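Local coordinates for lipoprotein, putative (Bacillus anthracis, PDB 4O4A) that is of unknown function but, as a putative lipoprotein of an uncharacterised bacterial family, may bind lipids, at residues E58-V63 with N84-T89; T70-T75 with R155-R160; R140-P143 with E147-A150. One frame throughout, in Å; residues are numbered along the deposited sequence.

Two mixed beta sheets and one long helix connect the three contacts. Interaction 1 spans neighbours of a central strand in one sheet, while interaction 2 packs strand 70-72, at the edge of the other sheet, against helix 149-166. Their centres lie about 19 Å apart, yet they touch where Val63 CG1 meets Ala71 CB at 3.7 Å. Interaction 3 closes the loop leading into the start of the same helix, and the salt bridge from Arg155 NH2 to Glu147 OE1 (2.8 Å) ties it to interaction 2. Interactions 1 and 3 do not meet: their nearest atoms are about 14 Å apart. A sulfate, probably from the crystallisation liquor, sits at interaction 3.

Interaction 1: E58-V63 with N84-T89; sequences EEFSVV and NDLYYT
Phe60 reaches across the central strand of a mixed beta sheet to Leu86, at the start of strand 86-90, and to Asn84 in the loop just before it. Strands 60-64 and 86-90 both run parallel to strand 30-35, which lies between them, so no backbone hydrogen bond links 58-63 directly to 84-89. The contact is made over the intervening strand by side chains, together with one backbone carbonyl. The apolar part is the pair Phe60 and Leu86, whose side chains cross at about a right angle. Leu86 uses its CD1 branch, which lies 4.0 Å from Phe60 CE2 and approaches the ring obliquely. Phe60 has CG beside its own backbone N and anti to the carbonyl carbon (chi1 -67°), and the ring leans across strand 30-35 toward 84-89, packing on Ile31 on the way.

The rest is van der Waals contact between the ring edge and the polar groups of Asn84. Phe60 and Asn84 approach head-on from the two sides, with the ring and amide planes only 21° apart. The amide itself is engaged elsewhere: Asn84 OD1 accepts a hydrogen bond from the backbone N of Asp29, just ahead of the central strand, which helps to hold the amide where the ring can meet it. Backbone hydrogen bonds of Ser61 with Asp29 and Ile31 hold the Phe60 end to the start of strand 30-35. At the ring's far end, Phe60 CZ lies 4.2 Å from Asn84 ND2, while the backbone carbonyl Asn84 O sits in the ring plane at its edge, 3.7 Å from Phe60 CE2.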
loop_
_atom_site.group_PDB
_atom_site.type_symbol
_atom_site.label_atom_id
_atom_site.label_comp_id
_atom_site.label_asym_id
_atom_site.label_seq_id
_atom_site.Cartn_x
_atom_site.Cartn_y
_atom_site.Cartn_z
ATOM N N GLU B 58 5.432 -15.333 -44.284
ATOM C CA GLU B 58 4.304 -15.782 -45.049
ATOM C C GLU B 58 3.348 -14.584 -45.216
ATOM O O GLU B 58 3.713 -13.559 -45.777
ATOM C CB GLU B 58 3.641 -17.026 -44.408
ATOM C CG GLU B 58 4.570 -18.253 -44.394
ATOM C CD GLU B 58 3.952 -19.577 -43.920
ATOM O OE1 GLU B 58 3.856 -20.489 -44.771
ATOM O OE2 GLU B 58 3.566 -19.731 -42.729
ATOM N N GLU B 59 2.148 -14.700 -44.697
ATOM C CA GLU B 59 1.152 -13.652 -44.831
ATOM C C GLU B 59 0.996 -12.840 -43.538
ATOM O O GLU B 59 0.237 -11.880 -43.494
ATOM C CB GLU B 59 -0.174 -14.309 -45.196
ATOM C CG GLU B 59 -0.593 -15.393 -44.202
ATOM C CD GLU B 59 -1.705 -16.277 -44.736
ATOM O OE1 GLU B 59 -2.305 -15.901 -45.769
ATOM O OE2 GLU B 59 -1.974 -17.347 -44.134
ATOM N N PHE B 60 1.734 -13.221 -42.498
ATOM C CA PHE B 60 1.656 -12.566 -41.193
ATOM C C PHE B 60 2.694 -11.493 -40.943
ATOM O O PHE B 60 3.814 -11.597 -41.421
ATOM C CB PHE B 60 1.842 -13.603 -40.114
ATOM C CG PHE B 60 0.729 -14.591 -40.021
ATOM C CD1 PHE B 60 0.646 -15.641 -40.907
ATOM C CD2 PHE B 60 -0.208 -14.491 -39.010
ATOM C CE1 PHE B 60 -0.373 -16.574 -40.803
ATOM C CE2 PHE B 60 -1.233 -15.415 -38.901
ATOM C CZ PHE B 60 -1.315 -16.455 -39.803
ATOM N N SER B 61 2.308 -10.471 -40.175
ATOM C CA SER B 61 3.224 -9.413 -39.767
ATOM C C SER B 61 3.702 -9.887 -38.423
ATOM O O SER B 61 2.948 -10.519 -37.691
ATOM C CB SER B 61 2.520 -8.065 -39.625
ATOM O OG SER B 61 1.973 -7.634 -40.852
ATOM N N VAL B 62 4.944 -9.600 -38.080
ATOM C CA VAL B 62 5.490 -10.117 -36.828
ATOM C C VAL B 62 5.859 -9.022 -35.860
ATOM O O VAL B 62 6.720 -8.212 -36.148
ATOM C CB VAL B 62 6.747 -10.968 -37.082
ATOM C CG1 VAL B 62 7.223 -11.622 -35.793
ATOM C CG2 VAL B 62 6.464 -12.035 -38.119
ATOM N N VAL B 63 5.204 -9.028 -34.705
ATOM C CA VAL B 63 5.479 -8.073 -33.656
ATOM C C VAL B 63 6.333 -8.761 -32.625
ATOM O O VAL B 63 5.928 -9.767 -32.057
ATOM C CB VAL B 63 4.202 -7.568 -32.974
ATOM C CG1 VAL B 63 4.554 -6.723 -31.757
ATOM C CG2 VAL B 63 3.358 -6.764 -33.945
ATOM N N ASN B 84 -7.247 -13.386 -36.784
ATOM C CA ASN B 84 -6.644 -14.714 -36.878
ATOM C C ASN B 84 -5.204 -14.629 -36.367
ATOM O O ASN B 84 -4.337 -15.332 -36.840
ATOM C CB ASN B 84 -6.660 -15.214 -38.316
ATOM C CG ASN B 84 -5.754 -14.402 -39.196
ATOM O OD1 ASN B 84 -5.539 -13.212 -38.932
ATOM N ND2 ASN B 84 -5.205 -15.024 -40.233
ATOM N N ASP B 85 -4.977 -13.818 -35.348
ATOM C CA ASP B 85 -3.636 -13.622 -34.817
ATOM C C ASP B 85 -3.123 -14.843 -34.056
ATOM O O ASP B 85 -3.900 -15.627 -33.540
ATOM C CB ASP B 85 -3.615 -12.413 -33.886
ATOM C CG ASP B 85 -4.080 -11.128 -34.568
ATOM O OD1 ASP B 85 -3.894 -10.978 -35.806
ATOM O OD2 ASP B 85 -4.612 -10.257 -33.843
ATOM N N LEU B 86 -1.803 -14.996 -34.021
ATOM C CA LEU B 86 -1.140 -16.079 -33.301
ATOM C C LEU B 86 -0.211 -15.471 -32.260
ATOM O O LEU B 86 0.372 -14.406 -32.476
ATOM C CB LEU B 86 -0.349 -16.949 -34.259
ATOM C CG LEU B 86 -1.186 -17.666 -35.323
ATOM C CD1 LEU B 86 -0.294 -18.376 -36.321
ATOM C CD2 LEU B 86 -2.159 -18.650 -34.672
ATOM N N TYR B 87 -0.095 -16.128 -31.117
ATOM C CA TYR B 87 0.727 -15.624 -30.028
ATOM C C TYR B 87 1.736 -16.680 -29.598
ATOM O O TYR B 87 1.434 -17.871 -29.545
ATOM C CB TYR B 87 -0.163 -15.218 -28.851
ATOM C CG TYR B 87 -1.323 -14.315 -29.236
ATOM C CD1 TYR B 87 -1.204 -12.935 -29.207
ATOM C CD2 TYR B 87 -2.541 -14.847 -29.608
ATOM C CE1 TYR B 87 -2.257 -12.096 -29.557
ATOM C CE2 TYR B 87 -3.606 -14.026 -29.953
ATOM C CZ TYR B 87 -3.457 -12.648 -29.927
ATOM O OH TYR B 87 -4.508 -11.816 -30.292
ATOM N N TYR B 88 2.956 -16.244 -29.328
ATOM C CA TYR B 88 3.986 -17.153 -28.892
ATOM C C TYR B 88 4.859 -16.500 -27.870
ATOM O O TYR B 88 4.962 -15.273 -27.830
ATOM C CB TYR B 88 4.903 -17.510 -30.042
ATOM C CG TYR B 88 4.267 -18.154 -31.240
ATOM C CD1 TYR B 88 3.746 -17.391 -32.255
ATOM C CD2 TYR B 88 4.267 -19.530 -31.399
ATOM C CE1 TYR B 88 3.213 -17.983 -33.376
ATOM C CE2 TYR B 88 3.733 -20.121 -32.521
ATOM C CZ TYR B 88 3.211 -19.343 -33.497
ATOM O OH TYR B 88 2.669 -19.936 -34.604
ATOM N N THR B 89 5.491 -17.323 -27.040
ATOM C CA THR B 89 6.513 -16.830 -26.133
ATOM C C THR B 89 7.826 -17.273 -26.776
ATOM O O THR B 89 7.845 -18.253 -27.524
ATOM C CB THR B 89 6.447 -17.441 -24.734
ATOM O OG1 THR B 89 6.389 -18.870 -24.848
ATOM C CG2 THR B 89 5.251 -16.957 -23.991
#

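Interaction 2: T70-T75 with R155-R160; sequences TAVTST and RDLMQR
Leu157 points from helix 149-166 onto Thr70 and Val72 of strand 70-72, a piece of alpha-on-beta packing at the edge of a mixed sheet. The axes of strand 70-72 and helix segment 155-160 pass 10.7 Å apart; their N-to-C directions differ by 36°, so strand and helix run roughly the same way. Leu157 CB leads the side chain toward the strand, and CG, placed anti to the backbone N (chi1 177°), carries both methyls toward the side chains of the strand. Leu157 CG is already 4.0 Å from Thr70 CG2. Beyond it the chain forks: Leu157 CD2 comes within 3.6 Å of Thr70 CG2, whereas Leu157 CD1 lies against the same methyl. Thr70 and Leu157 meet tip to tip. Leu157 CD1 also reaches Val72 CG2 at 4.2 Å, and here the two side chains pass alongside, pointing opposite ways. Ile43 and Val45 of the adjoining strand 40-45 extend the apolar bed beneath Leu157.

One turn on, Arg160 bends at chi3 (-44°), which brings its guanidinium back over the helix, with Leu157 CA on one face. Its NH1 forms a salt bridge with Asp68, just before the strand. At the guanidinium edge and in its plane lies Thr70 OG1, 3.6 Å from Arg160 NH1.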
loop_
_atom_site.group_PDB
_atom_site.type_symbol
_atom_site.label_atom_id
_atom_site.label_comp_id
_atom_site.label_asym_id
_atom_site.label_seq_id
_atom_site.Cartn_x
_atom_site.Cartn_y
_atom_site.Cartn_z
ATOM N N THR B 70 7.223 -3.906 -24.711
ATOM C CA THR B 70 6.999 -2.801 -25.614
ATOM C C THR B 70 7.443 -3.140 -27.018
ATOM O O THR B 70 8.420 -3.859 -27.196
ATOM C CB THR B 70 7.893 -1.668 -25.141
ATOM O OG1 THR B 70 7.458 -1.240 -23.847
ATOM C CG2 THR B 70 7.898 -0.525 -26.098
ATOM N N ALA B 71 6.746 -2.608 -28.014
ATOM C CA ALA B 71 7.122 -2.824 -29.406
ATOM C C ALA B 71 6.841 -1.562 -30.166
ATOM O O ALA B 71 5.751 -1.018 -30.100
ATOM C CB ALA B 71 6.360 -3.974 -30.008
ATOM N N VAL B 72 7.852 -1.091 -30.874
ATOM C CA VAL B 72 7.783 0.144 -31.616
ATOM C C VAL B 72 8.064 -0.157 -33.066
ATOM O O VAL B 72 9.023 -0.841 -33.358
ATOM C CB VAL B 72 8.873 1.073 -31.093
ATOM C CG1 VAL B 72 8.964 2.340 -31.914
ATOM C CG2 VAL B 72 8.618 1.402 -29.629
ATOM N N THR B 73 7.237 0.330 -33.979
ATOM C CA THR B 73 7.467 0.070 -35.399
ATOM C C THR B 73 7.088 1.233 -36.279
ATOM O O THR B 73 6.253 2.064 -35.917
ATOM C CB THR B 73 6.678 -1.157 -35.911
ATOM O OG1 THR B 73 6.980 -1.391 -37.299
ATOM C CG2 THR B 73 5.178 -0.938 -35.750
ATOM N N SER B 74 7.712 1.262 -37.453
ATOM C CA SER B 74 7.454 2.277 -38.460
ATOM C C SER B 74 6.329 1.834 -39.395
ATOM O O SER B 74 5.950 2.572 -40.285
ATOM C CB SER B 74 8.715 2.575 -39.247
ATOM O OG SER B 74 9.277 1.396 -39.795
ATOM N N THR B 75 5.802 0.624 -39.211
ATOM C CA THR B 75 4.682 0.165 -40.018
ATOM C C THR B 75 3.547 1.150 -39.762
ATOM O O THR B 75 3.256 1.445 -38.621
ATOM C CB THR B 75 4.281 -1.272 -39.648
ATOM O OG1 THR B 75 5.361 -2.163 -39.974
ATOM C CG2 THR B 75 3.032 -1.697 -40.398
ATOM N N ARG B 155 2.642 6.234 -20.939
ATOM C CA ARG B 155 3.145 7.558 -20.689
ATOM C C ARG B 155 4.653 7.549 -20.859
ATOM O O ARG B 155 5.192 8.378 -21.574
ATOM C CB ARG B 155 2.784 7.972 -19.269
ATOM C CG ARG B 155 2.978 9.437 -19.011
ATOM C CD ARG B 155 2.537 9.853 -17.591
ATOM N NE ARG B 155 1.316 9.197 -17.201
ATOM C CZ ARG B 155 1.140 8.432 -16.124
ATOM N NH1 ARG B 155 2.089 8.262 -15.205
ATOM N NH2 ARG B 155 -0.048 7.893 -15.924
ATOM N N ASP B 156 5.320 6.582 -20.228
ATOM C CA ASP B 156 6.774 6.469 -20.291
ATOM C C ASP B 156 7.263 6.084 -21.669
ATOM O O ASP B 156 8.288 6.579 -22.123
ATOM C CB ASP B 156 7.288 5.458 -19.265
ATOM C CG ASP B 156 6.995 5.874 -17.822
ATOM O OD1 ASP B 156 6.814 7.086 -17.555
ATOM O OD2 ASP B 156 6.955 4.986 -16.942
ATOM N N LEU B 157 6.530 5.215 -22.344
ATOM C CA LEU B 157 6.932 4.766 -23.671
ATOM C C LEU B 157 6.897 5.902 -24.673
ATOM O O LEU B 157 7.781 6.009 -25.517
ATOM C CB LEU B 157 6.033 3.631 -24.155
ATOM C CG LEU B 157 6.310 3.128 -25.575
ATOM C CD1 LEU B 157 7.755 2.677 -25.743
ATOM C CD2 LEU B 157 5.357 2.015 -25.954
HETATM N N MSE B 158 5.876 6.748 -24.592
HETATM C CA MSE B 158 5.767 7.881 -25.506
HETATM C C MSE B 158 6.929 8.808 -25.324
HETATM O O MSE B 158 7.461 9.343 -26.298
HETATM C CB MSE B 158 4.462 8.604 -25.287
HETATM C CG MSE B 158 3.332 7.769 -25.865
HETATM SE SE MSE B 158 3.446 7.400 -27.797
HETATM C CE MSE B 158 3.734 9.254 -28.358
ATOM N N GLN B 159 7.351 8.991 -24.084
ATOM C CA GLN B 159 8.476 9.840 -23.812
ATOM C C GLN B 159 9.736 9.229 -24.411
ATOM O O GLN B 159 10.512 9.944 -25.040
ATOM C CB GLN B 159 8.638 10.057 -22.313
ATOM C CG GLN B 159 9.756 11.013 -21.955
ATOM C CD GLN B 159 9.702 11.390 -20.509
ATOM O OE1 GLN B 159 9.721 12.580 -20.148
ATOM N NE2 GLN B 159 9.577 10.389 -19.665
ATOM N N ARG B 160 9.950 7.928 -24.202
ATOM C CA ARG B 160 11.128 7.259 -24.770
ATOM C C ARG B 160 11.128 7.401 -26.275
ATOM O O ARG B 160 12.182 7.574 -26.877
ATOM C CB ARG B 160 11.288 5.764 -24.374
ATOM C CG ARG B 160 11.815 5.559 -22.959
ATOM C CD ARG B 160 12.319 4.125 -22.682
ATOM N NE ARG B 160 11.457 3.034 -23.190
ATOM C CZ ARG B 160 10.359 2.575 -22.576
ATOM N NH1 ARG B 160 9.672 1.568 -23.115
ATOM N NH2 ARG B 160 9.931 3.119 -21.433
#

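Interaction 3: R140-P143 with E147-A150. With SO4 (sulfate ion), chain F.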
loop_
_atom_site.group_PDB
_atom_site.type_symbol
_atom_site.label_atom_id
_atom_site.label_comp_id
_atom_site.label_asym_id
_atom_site.label_seq_id
_atom_site.Cartn_x
_atom_site.Cartn_y
_atom_site.Cartn_z
ATOM N N ARG B 140 -6.058 -8.726 -15.996
ATOM C CA ARG B 140 -5.861 -8.918 -14.569
ATOM C C ARG B 140 -6.587 -7.884 -13.742
ATOM O O ARG B 140 -6.812 -6.764 -14.185
ATOM C CB ARG B 140 -4.366 -8.900 -14.220
ATOM C CG ARG B 140 -3.719 -7.527 -14.205
ATOM C CD ARG B 140 -2.205 -7.633 -14.073
ATOM N NE ARG B 140 -1.551 -6.322 -14.049
ATOM C CZ ARG B 140 -1.373 -5.550 -15.113
ATOM N NH1 ARG B 140 -0.768 -4.382 -14.982
ATOM N NH2 ARG B 140 -1.817 -5.932 -16.310
ATOM N N GLU B 141 -6.942 -8.286 -12.527
ATOM C CA GLU B 141 -7.637 -7.424 -11.569
ATOM C C GLU B 141 -6.626 -6.412 -11.036
ATOM O O GLU B 141 -5.518 -6.781 -10.677
ATOM C CB GLU B 141 -8.252 -8.303 -10.467
ATOM C CG GLU B 141 -9.145 -7.640 -9.386
ATOM C CD GLU B 141 -8.398 -7.194 -8.131
ATOM O OE1 GLU B 141 -9.066 -6.762 -7.157
ATOM O OE2 GLU B 141 -7.150 -7.284 -8.087
ATOM N N VAL B 142 -6.994 -5.138 -11.067
ATOM C CA VAL B 142 -6.145 -4.056 -10.586
ATOM C C VAL B 142 -6.979 -3.221 -9.628
ATOM O O VAL B 142 -8.204 -3.279 -9.692
ATOM C CB VAL B 142 -5.640 -3.141 -11.729
ATOM C CG1 VAL B 142 -4.818 -3.940 -12.732
ATOM C CG2 VAL B 142 -6.798 -2.440 -12.427
ATOM N N PRO B 143 -6.325 -2.435 -8.745
ATOM C CA PRO B 143 -7.032 -1.595 -7.756
ATOM C C PRO B 143 -8.083 -0.670 -8.367
ATOM O O PRO B 143 -7.971 -0.255 -9.522
ATOM C CB PRO B 143 -5.915 -0.816 -7.098
ATOM C CG PRO B 143 -4.699 -1.681 -7.264
ATOM C CD PRO B 143 -4.861 -2.369 -8.578
ATOM N N GLU B 147 -5.138 4.476 -11.396
ATOM C CA GLU B 147 -5.118 4.435 -12.842
ATOM C C GLU B 147 -4.582 3.039 -13.188
ATOM O O GLU B 147 -3.878 2.395 -12.390
ATOM C CB GLU B 147 -4.211 5.526 -13.414
ATOM C CG GLU B 147 -2.732 5.259 -13.200
ATOM C CD GLU B 147 -1.836 6.361 -13.737
ATOM O OE1 GLU B 147 -2.337 7.314 -14.401
ATOM O OE2 GLU B 147 -0.614 6.254 -13.497
ATOM N N HIS B 148 -4.900 2.568 -14.377
ATOM C CA HIS B 148 -4.424 1.259 -14.781
ATOM C C HIS B 148 -2.917 1.371 -15.061
ATOM O O HIS B 148 -2.477 2.338 -15.692
ATOM C CB HIS B 148 -5.171 0.782 -16.009
ATOM C CG HIS B 148 -4.960 -0.662 -16.311
ATOM N ND1 HIS B 148 -3.831 -1.137 -16.938
ATOM C CD2 HIS B 148 -5.749 -1.741 -16.087
ATOM C CE1 HIS B 148 -3.924 -2.445 -17.080
ATOM N NE2 HIS B 148 -5.083 -2.836 -16.582
ATOM N N PRO B 149 -2.119 0.381 -14.605
ATOM C CA PRO B 149 -0.661 0.392 -14.799
ATOM C C PRO B 149 -0.191 0.640 -16.226
ATOM O O PRO B 149 0.918 1.126 -16.434
ATOM C CB PRO B 149 -0.251 -0.998 -14.347
ATOM C CG PRO B 149 -1.254 -1.348 -13.307
ATOM C CD PRO B 149 -2.547 -0.776 -13.802
ATOM N N ALA B 150 -1.030 0.316 -17.195
ATOM C CA ALA B 150 -0.716 0.512 -18.613
ATOM C C ALA B 150 -0.659 1.979 -18.997
ATOM O O ALA B 150 -0.003 2.332 -19.986
ATOM C CB ALA B 150 -1.738 -0.205 -19.482
HETATM S S SO4 F . 0.601 -4.792 -11.217
HETATM O O1 SO4 F . -0.868 -4.547 -11.082
HETATM O O2 SO4 F . 0.841 -6.249 -11.329
HETATM O O3 SO4 F . 1.126 -4.117 -12.429
HETATM O O4 SO4 F . 1.326 -4.260 -10.030
HETATM O O HOH W 1 -5.656 -6.005 -16.400
#
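The guanidinium of Arg140 and the imidazole ring of His148 meet with their planes 74° apart, Arg140 NH2 approaching His148 CE1 obliquely at 4.1 Å. One face of the guanidinium takes Val142 CG1, offset toward the rim. At its edge, near the plane, lie Pro149 CB, 3.5 Å from Arg140 NH1, and an oxygen of the sulfate ion. One face of the His148 ring takes CD of the following Pro149, again toward the rim, while Ala150 CA and a water sit at its edge.

Val142 touches both His148 and Pro149. Val142 CG2 lies 3.9 Å from His148 CD2, with the two side chains crossing at about a right angle, and Val142 CG1 lies 4.0 Å from Pro149 CD. The extended chain of Arg140 from CG to NE lets the guanidinium reach past the valine to the proline.

Arg140 is held by several anionic partners. Arg140 NH1 donates to sulfate O3 at 3.2 Å (N-H...O angle 150°) and makes a salt bridge with Asp41, while NH2 pairs with Glu125; these should fix the rotation of the guanidinium. The same residue also reaches the histidine through water, which donates to Arg140 O at 2.6 Å and hydrogen-bonds to His148 NE2. Other subunits adjoin: Pro149 packs on Gln95 of a second subunit, Arg140 on Thr129 of a third.

The other ring nitrogen is turned to the helix: His148 ND1 accepts from Ala150 N at 3.2 Å, with the donor near the ring plane. That acceptor role is consistent with a neutral imidazole beside the arginine. With His148 at the N-cap position and Pro149 next, the arrangement is a side-chain N-cap at the start of helix 149-166, backed by the preceding loop.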